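Local coordinates for protein predicted HD superfamily hydrolase (uncultured Thermotogales bacterium, PDB 2PQ7) that binds two ferric ions in an all-helical HD domain and is probably a metal-dependent hydrolase, its substrate unknown, at residues A63-I68 against S89-T94. Residues are numbered along the deposited sequence; the frame is centred on the assembly and turned at random. Where two conformers were deposited one is given.
With FE (Fe (III) ion), chain C; FE (Fe (III) ion), chain B.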
loop_
_atom_site.group_PDB
_atom_site.type_symbol
_atom_site.label_atom_id
_atom_site.label_comp_id
_atom_site.label_asym_id
_atom_site.label_seq_id
_atom_site.Cartn_x
_atom_site.Cartn_y
_atom_site.Cartn_z
ATOM N N ALA A 63 17.343 -16.835 12.079
ATOM C CA ALA A 63 16.595 -16.104 11.067
ATOM C C ALA A 63 17.281 -16.107 9.709
ATOM O O ALA A 63 16.642 -16.283 8.688
ATOM C CB ALA A 63 16.383 -14.678 11.514
ATOM N N LEU A 64 18.589 -15.860 9.705
ATOM C CA LEU A 64 19.325 -15.864 8.421
ATOM C C LEU A 64 19.277 -17.212 7.716
ATOM O O LEU A 64 19.167 -17.297 6.499
ATOM C CB LEU A 64 20.769 -15.405 8.624
ATOM C CG LEU A 64 21.002 -13.919 8.521
ATOM C CD1 LEU A 64 22.479 -13.717 8.747
ATOM C CD2 LEU A 64 20.572 -13.462 7.085
ATOM N N LEU A 65 19.379 -18.283 8.506
ATOM C CA LEU A 65 19.412 -19.624 7.936
ATOM C C LEU A 65 18.064 -20.325 7.777
ATOM O O LEU A 65 17.988 -21.328 7.073
ATOM C CB LEU A 65 20.299 -20.528 8.778
ATOM C CG LEU A 65 21.773 -20.153 8.724
ATOM C CD1 LEU A 65 22.545 -21.004 9.730
ATOM C CD2 LEU A 65 22.343 -20.256 7.346
ATOM N N HIS A 66 17.008 -19.742 8.318
ATOM C CA HIS A 66 15.770 -20.556 8.460
ATOM C C HIS A 66 15.163 -21.009 7.135
ATOM O O HIS A 66 14.647 -22.089 7.061
ATOM C CB HIS A 66 14.728 -19.879 9.333
ATOM C CG HIS A 66 13.874 -18.881 8.626
ATOM N ND1 HIS A 66 14.331 -17.655 8.218
ATOM C CD2 HIS A 66 12.567 -18.934 8.271
ATOM C CE1 HIS A 66 13.349 -17.001 7.614
ATOM N NE2 HIS A 66 12.259 -17.764 7.631
ATOM N N ASP A 67 15.248 -20.180 6.105
ATOM C CA ASP A 67 14.731 -20.516 4.785
ATOM C C ASP A 67 15.843 -20.749 3.736
ATOM O O ASP A 67 15.550 -20.680 2.526
ATOM C CB ASP A 67 13.806 -19.409 4.324
ATOM C CG ASP A 67 12.425 -19.478 4.976
ATOM O OD1 ASP A 67 11.953 -20.531 5.495
ATOM O OD2 ASP A 67 11.719 -18.427 4.931
ATOM N N ILE A 68 17.068 -21.072 4.191
ATOM C CA ILE A 68 18.175 -21.213 3.258
ATOM C C ILE A 68 17.972 -22.391 2.305
ATOM O O ILE A 68 18.469 -22.362 1.188
ATOM C CB ILE A 68 19.533 -21.244 3.959
ATOM C CG1 ILE A 68 20.652 -20.815 2.969
ATOM C CG2 ILE A 68 19.833 -22.615 4.603
ATOM C CD1 ILE A 68 22.031 -20.830 3.545
ATOM N N SER A 89 23.329 -27.533 11.212
ATOM C CA SER A 89 24.153 -28.448 12.027
ATOM C C SER A 89 25.488 -28.813 11.416
ATOM O O SER A 89 26.393 -29.243 12.118
ATOM C CB SER A 89 23.387 -29.747 12.300
ATOM O OG SER A 89 22.281 -29.487 13.104
ATOM N N GLY A 90 25.578 -28.743 10.105
ATOM C CA GLY A 90 26.832 -28.967 9.449
ATOM C C GLY A 90 27.692 -27.725 9.349
ATOM O O GLY A 90 28.869 -27.765 9.602
ATOM N N LEU A 91 27.069 -26.605 9.013
ATOM C CA LEU A 91 27.806 -25.359 8.774
ATOM C C LEU A 91 28.356 -24.755 10.064
ATOM O O LEU A 91 29.522 -24.400 10.143
ATOM C CB LEU A 91 26.898 -24.316 8.118
ATOM C CG LEU A 91 27.495 -22.891 8.024
ATOM C CD1 LEU A 91 28.590 -22.932 6.968
ATOM C CD2 LEU A 91 26.446 -21.907 7.642
ATOM N N LEU A 92 27.521 -24.575 11.062
ATOM C CA LEU A 92 27.842 -23.826 12.241
ATOM C C LEU A 92 29.041 -24.314 13.076
ATOM O O LEU A 92 29.831 -23.487 13.569
ATOM C CB LEU A 92 26.614 -23.557 13.108
ATOM C CG LEU A 92 25.571 -22.640 12.425
ATOM C CD1 LEU A 92 24.335 -22.499 13.315
ATOM C CD2 LEU A 92 26.176 -21.235 12.007
ATOM N N PRO A 93 29.215 -25.633 13.242
ATOM C CA PRO A 93 30.439 -26.087 13.964
ATOM C C PRO A 93 31.749 -25.656 13.294
ATOM O O PRO A 93 32.733 -25.435 13.995
ATOM C CB PRO A 93 30.305 -27.614 13.960
ATOM C CG PRO A 93 28.799 -27.837 13.884
ATOM C CD PRO A 93 28.309 -26.770 12.948
ATOM N N THR A 94 31.728 -25.534 11.971
ATOM C CA THR A 94 32.926 -25.092 11.227
ATOM C C THR A 94 33.276 -23.641 11.457
ATOM O O THR A 94 34.365 -23.193 11.073
ATOM C CB THR A 94 32.813 -25.315 9.684
ATOM O OG1 THR A 94 31.973 -24.317 9.105
ATOM C CG2 THR A 94 32.322 -26.722 9.326
HETATM FE FE FE C . 10.407 -17.661 6.393
HETATM FE FE FE B . 10.155 -21.205 6.062
HETATM O O HOH W 1 9.730 -19.512 7.038
#
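The closest CA atoms, those of Leu-65 and Leu-91, lie 10.2 Å apart where helix 56-65 runs past helix 80-91, and between the two segments only leucine methyls meet. Leu-65 sends a methyl to each of two neighbours: its CD2 meets CD2 of Leu-91 at 4.4 Å, and its CD1 meets CD1 of Leu-92 at 4.3 Å. These are loose, methyl-to-methyl contacts, with Ala-88 and Ile-109 also packing on Leu-65. Directly after Leu-65 comes the His-Asp pair that names the HD domain, carried on a type I turn from Leu-65 to Ile-68 and facing the metals. NE2 of His-66 binds one ferric ion at 2.2 Å. With CG set between the backbone N and the carbonyl carbon (chi1 84°), the imidazole of His-66 turns back toward Ala-63, where ND1 donates to Ala-63 O (2.7 Å, 164° at the hydrogen) almost in the ring plane; carbonyl and metal together fix the ring's rotation. The Asp-67 carboxylate spans both irons, OD2 on the ion held by His-66 and OD1, at 2.0 Å, on the second, which His-80 and His-112 also bind; a water bridges the pair. His-37 and Asp-132 join His-66 and Asp-67 on the first ion.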